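Local coordinates for triphenylmethane reductase (Citrobacter sp., PDB 2JL1), which probably reduces triphenylmethane dyes with the help of bound NADP(H), as a Rossmann-type oxidoreductase of the NmrA-like family, at residues Ile17-Lys22 and Glu177-Ala182; Thr136-Ala141 and Ala183-Glu188. All coordinates share one frame; numbering follows the deposited sequence.

Contact 1 of 2, residues Ile17-Lys22 and Glu177-Ala182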
loop_
_atom_site.group_PDB
_atom_site.type_symbol
_atom_site.label_atom_id
_atom_site.label_comp_id
_atom_site.label_asym_id
_atom_site.label_seq_id
_atom_site.Cartn_x
_atom_site.Cartn_y
_atom_site.Cartn_z
ATOM N N ILE A 17 11.443 -12.714 20.867
ATOM C CA ILE A 17 12.789 -13.176 21.192
ATOM C C ILE A 17 12.789 -14.192 22.337
ATOM O O ILE A 17 13.474 -15.217 22.258
ATOM C CB ILE A 17 13.734 -11.981 21.399
ATOM C CG1 ILE A 17 13.962 -11.332 20.024
ATOM C CG2 ILE A 17 15.068 -12.409 22.101
ATOM C CD1 ILE A 17 14.749 -10.075 20.020
ATOM N N GLN A 18 11.991 -13.935 23.378
ATOM C CA GLN A 18 11.902 -14.886 24.491
ATOM C C GLN A 18 11.321 -16.230 24.073
ATOM O O GLN A 18 11.796 -17.281 24.519
ATOM C CB GLN A 18 11.176 -14.266 25.691
ATOM C CG GLN A 18 12.019 -13.167 26.365
ATOM C CD GLN A 18 13.460 -13.619 26.708
ATOM O OE1 GLN A 18 13.658 -14.654 27.345
ATOM N NE2 GLN A 18 14.463 -12.831 26.289
ATOM N N HIS A 19 10.323 -16.205 23.182
ATOM C CA HIS A 19 9.807 -17.438 22.577
ATOM C C HIS A 19 10.782 -18.118 21.597
ATOM O O HIS A 19 10.876 -19.349 21.577
ATOM C CB HIS A 19 8.460 -17.174 21.897
ATOM C CG HIS A 19 7.340 -16.941 22.866
ATOM N ND1 HIS A 19 6.800 -17.951 23.634
ATOM C CD2 HIS A 19 6.670 -15.813 23.202
ATOM C CE1 HIS A 19 5.846 -17.455 24.402
ATOM N NE2 HIS A 19 5.741 -16.162 24.150
ATOM N N LEU A 20 11.500 -17.329 20.790
ATOM C CA LEU A 20 12.527 -17.879 19.889
ATOM C C LEU A 20 13.652 -18.562 20.664
ATOM O O LEU A 20 14.194 -19.582 20.218
ATOM C CB LEU A 20 13.119 -16.793 18.968
ATOM C CG LEU A 20 12.226 -16.295 17.819
ATOM C CD1 LEU A 20 12.849 -15.116 17.065
ATOM C CD2 LEU A 20 11.921 -17.447 16.881
ATOM N N LEU A 21 13.991 -18.002 21.823
ATOM C CA LEU A 21 15.053 -18.557 22.686
ATOM C C LEU A 21 14.701 -19.943 23.237
ATOM O O LEU A 21 15.581 -20.682 23.659
ATOM C CB LEU A 21 15.430 -17.576 23.813
ATOM C CG LEU A 21 16.270 -16.341 23.426
ATOM C CD1 LEU A 21 16.334 -15.271 24.553
ATOM C CD2 LEU A 21 17.676 -16.727 22.995
ATOM N N LYS A 22 13.421 -20.298 23.227
ATOM C CA LYS A 22 13.017 -21.654 23.606
ATOM C C LYS A 22 13.009 -22.596 22.400
ATOM O O LYS A 22 12.759 -23.791 22.552
ATOM C CB LYS A 22 11.643 -21.652 24.271
ATOM C CG LYS A 22 11.585 -20.914 25.587
ATOM C CD LYS A 22 10.198 -21.081 26.181
ATOM C CE LYS A 22 9.923 -20.108 27.318
ATOM N NZ LYS A 22 8.518 -19.605 27.171
ATOM N N GLU A 177 0.660 -14.399 23.174
ATOM C CA GLU A 177 0.216 -15.401 22.193
ATOM C C GLU A 177 0.513 -14.999 20.761
ATOM O O GLU A 177 0.838 -15.853 19.948
ATOM C CB GLU A 177 -1.273 -15.726 22.345
ATOM C CG GLU A 177 -1.610 -16.369 23.678
ATOM C CD GLU A 177 -3.078 -16.664 23.833
ATOM O OE1 GLU A 177 -3.924 -15.732 23.735
ATOM O OE2 GLU A 177 -3.361 -17.832 24.111
ATOM N N LEU A 178 0.417 -13.711 20.448
ATOM C CA LEU A 178 0.795 -13.235 19.111
ATOM C C LEU A 178 2.290 -13.412 18.882
ATOM O O LEU A 178 2.723 -13.745 17.778
ATOM C CB LEU A 178 0.424 -11.777 18.932
ATOM C CG LEU A 178 -1.082 -11.566 18.947
ATOM C CD1 LEU A 178 -1.420 -10.062 19.125
ATOM C CD2 LEU A 178 -1.715 -12.196 17.691
ATOM N N ALA A 179 3.074 -13.223 19.939
ATOM C CA ALA A 179 4.528 -13.394 19.856
ATOM C C ALA A 179 4.899 -14.848 19.654
ATOM O O ALA A 179 5.850 -15.169 18.932
ATOM C CB ALA A 179 5.194 -12.863 21.113
ATOM N N LEU A 180 4.165 -15.722 20.335
ATOM C CA LEU A 180 4.317 -17.170 20.191
ATOM C C LEU A 180 4.018 -17.602 18.760
ATOM O O LEU A 180 4.753 -18.403 18.181
ATOM C CB LEU A 180 3.425 -17.919 21.207
ATOM C CG LEU A 180 3.346 -19.435 21.090
ATOM C CD1 LEU A 180 4.769 -20.090 21.087
ATOM C CD2 LEU A 180 2.493 -20.023 22.213
ATOM N N ALA A 181 2.956 -17.045 18.184
ATOM C CA ALA A 181 2.593 -17.308 16.783
ATOM C C ALA A 181 3.666 -16.861 15.802
ATOM O O ALA A 181 3.974 -17.581 14.843
ATOM C CB ALA A 181 1.259 -16.611 16.454
ATOM N N ALA A 182 4.213 -15.668 16.017
ATOM C CA ALA A 182 5.308 -15.182 15.201
ATOM C C ALA A 182 6.537 -16.124 15.300
ATOM O O ALA A 182 7.119 -16.527 14.270
ATOM C CB ALA A 182 5.651 -13.760 15.606
#
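H19 lays one face of its imidazole ring against L180. The CB of L180 stands 4.0 Å from the ring centroid, only 9° off the ring normal, which makes this a CH-pi contact over the middle of the ring. The two side chains cross at about a right angle, and L180 CD1 comes to 3.9 Å from H19 ND1. On the CD2 side of the same face lies the helix backbone, with H19 CD2 3.8 Å from L180 N; this is packing, and no hydrogen bond joins the two segments. A179 adds its methyl, CB lying 3.9 Å from H19 CD2 and meeting the ring obliquely. The ring thus spans two successive residues of the helix, where the H19 and L180 CA atoms come to 6.0 Å. In the Rossmann fold, helix 11-20 follows the first strand, 3-5, and here its C-terminal part packs beside helix 175-186. L180 sends CG anti to its backbone N (chi1 173°), and its isopropyl end leaves CB beyond the ring centre, setting CD1 beside the ND1 side of the ring. Behind the first shell, A179 also rests on L15 and V16 of helix 11-20, while L180 touches I271 of helix 266-271. L20 turns to strand 29-33 and packs on I29. Two residues before A179, the E177 carboxylate is fixed through OE2 by the backbone N of T275. The side chain of A179 lies about 4 Å from that of the NADP-binding L12 and about 9 Å from the bound cofactor.

Contact 2 of 2, residues Thr136-Ala141 and Ala183-Glu188. With GOL (glycerol), chain E.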
loop_
_atom_site.group_PDB
_atom_site.type_symbol
_atom_site.label_atom_id
_atom_site.label_comp_id
_atom_site.label_asym_id
_atom_site.label_seq_id
_atom_site.Cartn_x
_atom_site.Cartn_y
_atom_site.Cartn_z
ATOM N N THR A 136 5.051 -13.900 5.022
ATOM C CA THR A 136 3.970 -14.344 5.884
ATOM C C THR A 136 3.377 -13.095 6.514
ATOM O O THR A 136 4.074 -12.350 7.190
ATOM C CB THR A 136 4.424 -15.268 7.028
ATOM O OG1 THR A 136 5.160 -16.393 6.503
ATOM C CG2 THR A 136 3.182 -15.796 7.777
ATOM N N PHE A 137 2.087 -12.880 6.302
ATOM C CA PHE A 137 1.424 -11.732 6.897
ATOM C C PHE A 137 0.718 -12.221 8.154
ATOM O O PHE A 137 -0.230 -13.012 8.105
ATOM C CB PHE A 137 0.467 -11.084 5.894
ATOM C CG PHE A 137 1.161 -10.489 4.704
ATOM C CD1 PHE A 137 0.534 -10.458 3.463
ATOM C CD2 PHE A 137 2.449 -9.969 4.815
ATOM C CE1 PHE A 137 1.157 -9.883 2.363
ATOM C CE2 PHE A 137 3.090 -9.426 3.687
ATOM C CZ PHE A 137 2.434 -9.393 2.469
ATOM N N LEU A 138 1.278 -11.820 9.280
ATOM C CA LEU A 138 0.810 -12.173 10.592
ATOM C C LEU A 138 -0.135 -11.049 10.974
ATOM O O LEU A 138 0.279 -10.013 11.522
ATOM C CB LEU A 138 2.012 -12.232 11.565
ATOM C CG LEU A 138 3.091 -13.288 11.268
ATOM C CD1 LEU A 138 4.411 -13.011 12.047
ATOM C CD2 LEU A 138 2.578 -14.699 11.546
ATOM N N ARG A 139 -1.405 -11.203 10.625
ATOM C CA ARG A 139 -2.346 -10.096 10.794
ATOM C C ARG A 139 -2.907 -10.123 12.209
ATOM O O ARG A 139 -3.839 -10.866 12.499
ATOM C CB ARG A 139 -3.471 -10.192 9.762
ATOM C CG ARG A 139 -3.038 -9.916 8.332
ATOM C CD ARG A 139 -4.262 -9.861 7.456
ATOM N NE ARG A 139 -4.026 -9.112 6.223
ATOM C CZ ARG A 139 -5.015 -8.698 5.426
ATOM N NH1 ARG A 139 -6.282 -8.983 5.735
ATOM N NH2 ARG A 139 -4.755 -7.997 4.328
ATOM N N ASN A 140 -2.311 -9.333 13.098
ATOM C CA ASN A 140 -2.616 -9.434 14.523
ATOM C C ASN A 140 -3.929 -8.747 14.877
ATOM O O ASN A 140 -4.262 -7.726 14.303
ATOM C CB ASN A 140 -1.478 -8.850 15.367
ATOM C CG ASN A 140 -0.230 -9.719 15.354
ATOM O OD1 ASN A 140 -0.264 -10.889 14.945
ATOM N ND2 ASN A 140 0.886 -9.139 15.762
ATOM N N ALA A 141 -4.645 -9.321 15.850
ATOM C CA ALA A 141 -5.740 -8.644 16.525
ATOM C C ALA A 141 -5.224 -7.487 17.393
ATOM O O ALA A 141 -4.027 -7.392 17.695
ATOM C CB ALA A 141 -6.473 -9.646 17.437
ATOM N N ALA A 183 6.904 -16.496 16.531
ATOM C CA ALA A 183 8.022 -17.418 16.777
ATOM C C ALA A 183 7.795 -18.806 16.168
ATOM O O ALA A 183 8.724 -19.408 15.586
ATOM C CB ALA A 183 8.338 -17.513 18.280
ATOM N N THR A 184 6.572 -19.316 16.272
ATOM C CA THR A 184 6.229 -20.621 15.672
ATOM C C THR A 184 6.417 -20.584 14.147
ATOM O O THR A 184 7.078 -21.431 13.569
ATOM C CB THR A 184 4.774 -20.988 16.029
ATOM O OG1 THR A 184 4.670 -21.086 17.450
ATOM C CG2 THR A 184 4.341 -22.302 15.399
ATOM N N VAL A 185 5.840 -19.563 13.522
ATOM C CA VAL A 185 5.927 -19.338 12.097
ATOM C C VAL A 185 7.376 -19.232 11.583
ATOM O O VAL A 185 7.713 -19.826 10.550
ATOM C CB VAL A 185 5.077 -18.091 11.722
ATOM C CG1 VAL A 185 5.469 -17.519 10.384
ATOM C CG2 VAL A 185 3.581 -18.450 11.740
ATOM N N LEU A 186 8.213 -18.482 12.298
ATOM C CA LEU A 186 9.643 -18.294 11.955
ATOM C C LEU A 186 10.508 -19.565 11.991
ATOM O O LEU A 186 11.561 -19.633 11.328
ATOM C CB LEU A 186 10.270 -17.211 12.847
ATOM C CG LEU A 186 9.732 -15.774 12.659
ATOM C CD1 LEU A 186 10.130 -14.870 13.828
ATOM C CD2 LEU A 186 10.171 -15.165 11.312
ATOM N N THR A 187 10.056 -20.567 12.745
ATOM C CA THR A 187 10.876 -21.749 13.061
ATOM C C THR A 187 10.294 -23.066 12.545
ATOM O O THR A 187 10.656 -24.132 13.045
ATOM C CB THR A 187 11.057 -21.899 14.585
ATOM O OG1 THR A 187 9.765 -21.926 15.218
ATOM C CG2 THR A 187 11.882 -20.754 15.151
ATOM N N GLU A 188 9.397 -22.994 11.565
ATOM C CA GLU A 188 8.892 -24.194 10.890
ATOM C C GLU A 188 8.509 -23.884 9.447
ATOM O O GLU A 188 8.215 -22.732 9.106
ATOM C CB GLU A 188 7.689 -24.793 11.630
ATOM C CG GLU A 188 6.510 -23.861 11.705
ATOM C CD GLU A 188 5.374 -24.380 12.561
ATOM O OE1 GLU A 188 4.224 -24.019 12.261
ATOM O OE2 GLU A 188 5.610 -25.129 13.539
HETATM C C1 GOL E . 8.355 -20.082 6.088
HETATM O O1 GOL E . 7.592 -20.997 6.869
HETATM C C2 GOL E . 8.974 -18.928 6.893
HETATM O O2 GOL E . 9.183 -19.290 8.249
HETATM C C3 GOL E . 8.195 -17.604 6.793
HETATM O O3 GOL E . 8.217 -16.998 5.497
#
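V185 projects its two methyl groups from helix 175-186 onto strand 135-140, a central-sheet strand of the Rossmann fold, forming a buried helix-on-sheet contact. The apolar part divides between the valine branches. V185 CG1 meets T136 CG2 at 3.9 Å, the two side chains reaching toward each other tip to tip. V185 CG2 lies 3.9 Å from L138 CD2, and here the side chains slide past each other in opposite directions. With CG1 anti to the valine N (chi1 161°), the branches are spread over strand residues two apart, T136 and L138, both directed at the helix. Polar links come through a glycerol, probably from the crystallisation liquor: its O2 donates to V185 O at 2.8 Å and its O1 to E188 O at 2.9 Å, while its O3 makes a weak bond to T136 OG1. The threonine hydroxyl also hydrogen-bonds the backbone O of H191. Just past the end of the strand, A141 O accepts a hydrogen bond from the NADP atom N7N. Where the helix gives way to loop, T187 OG1 donates to A183 O at 2.7 Å, tilted 22° from the carbonyl plane.

Contacts 1 and 2 share helix 175-186 and lie with their centres about 9 Å apart, on the same side of the chain's centre. Their segments alternate in sequence: 17-22, 136-141, 177-182, then 183-188. Helix 175-186 lies between helix 11-20 and strand 135-140 of the seven-stranded parallel sheet and touches both along its length, with A179 and L180 on H19 and V185 on the strand. The two contacts touch directly: H19 CB packs on A183 CB at 3.6 Å, and A182 CB on L138 CD1 at 3.8 Å. The N-terminal part and the middle of the chain are thereby joined in one Rossmann core beside the NADP site, to which helix 11-20 gives L12 and segment 136-141 gives A141.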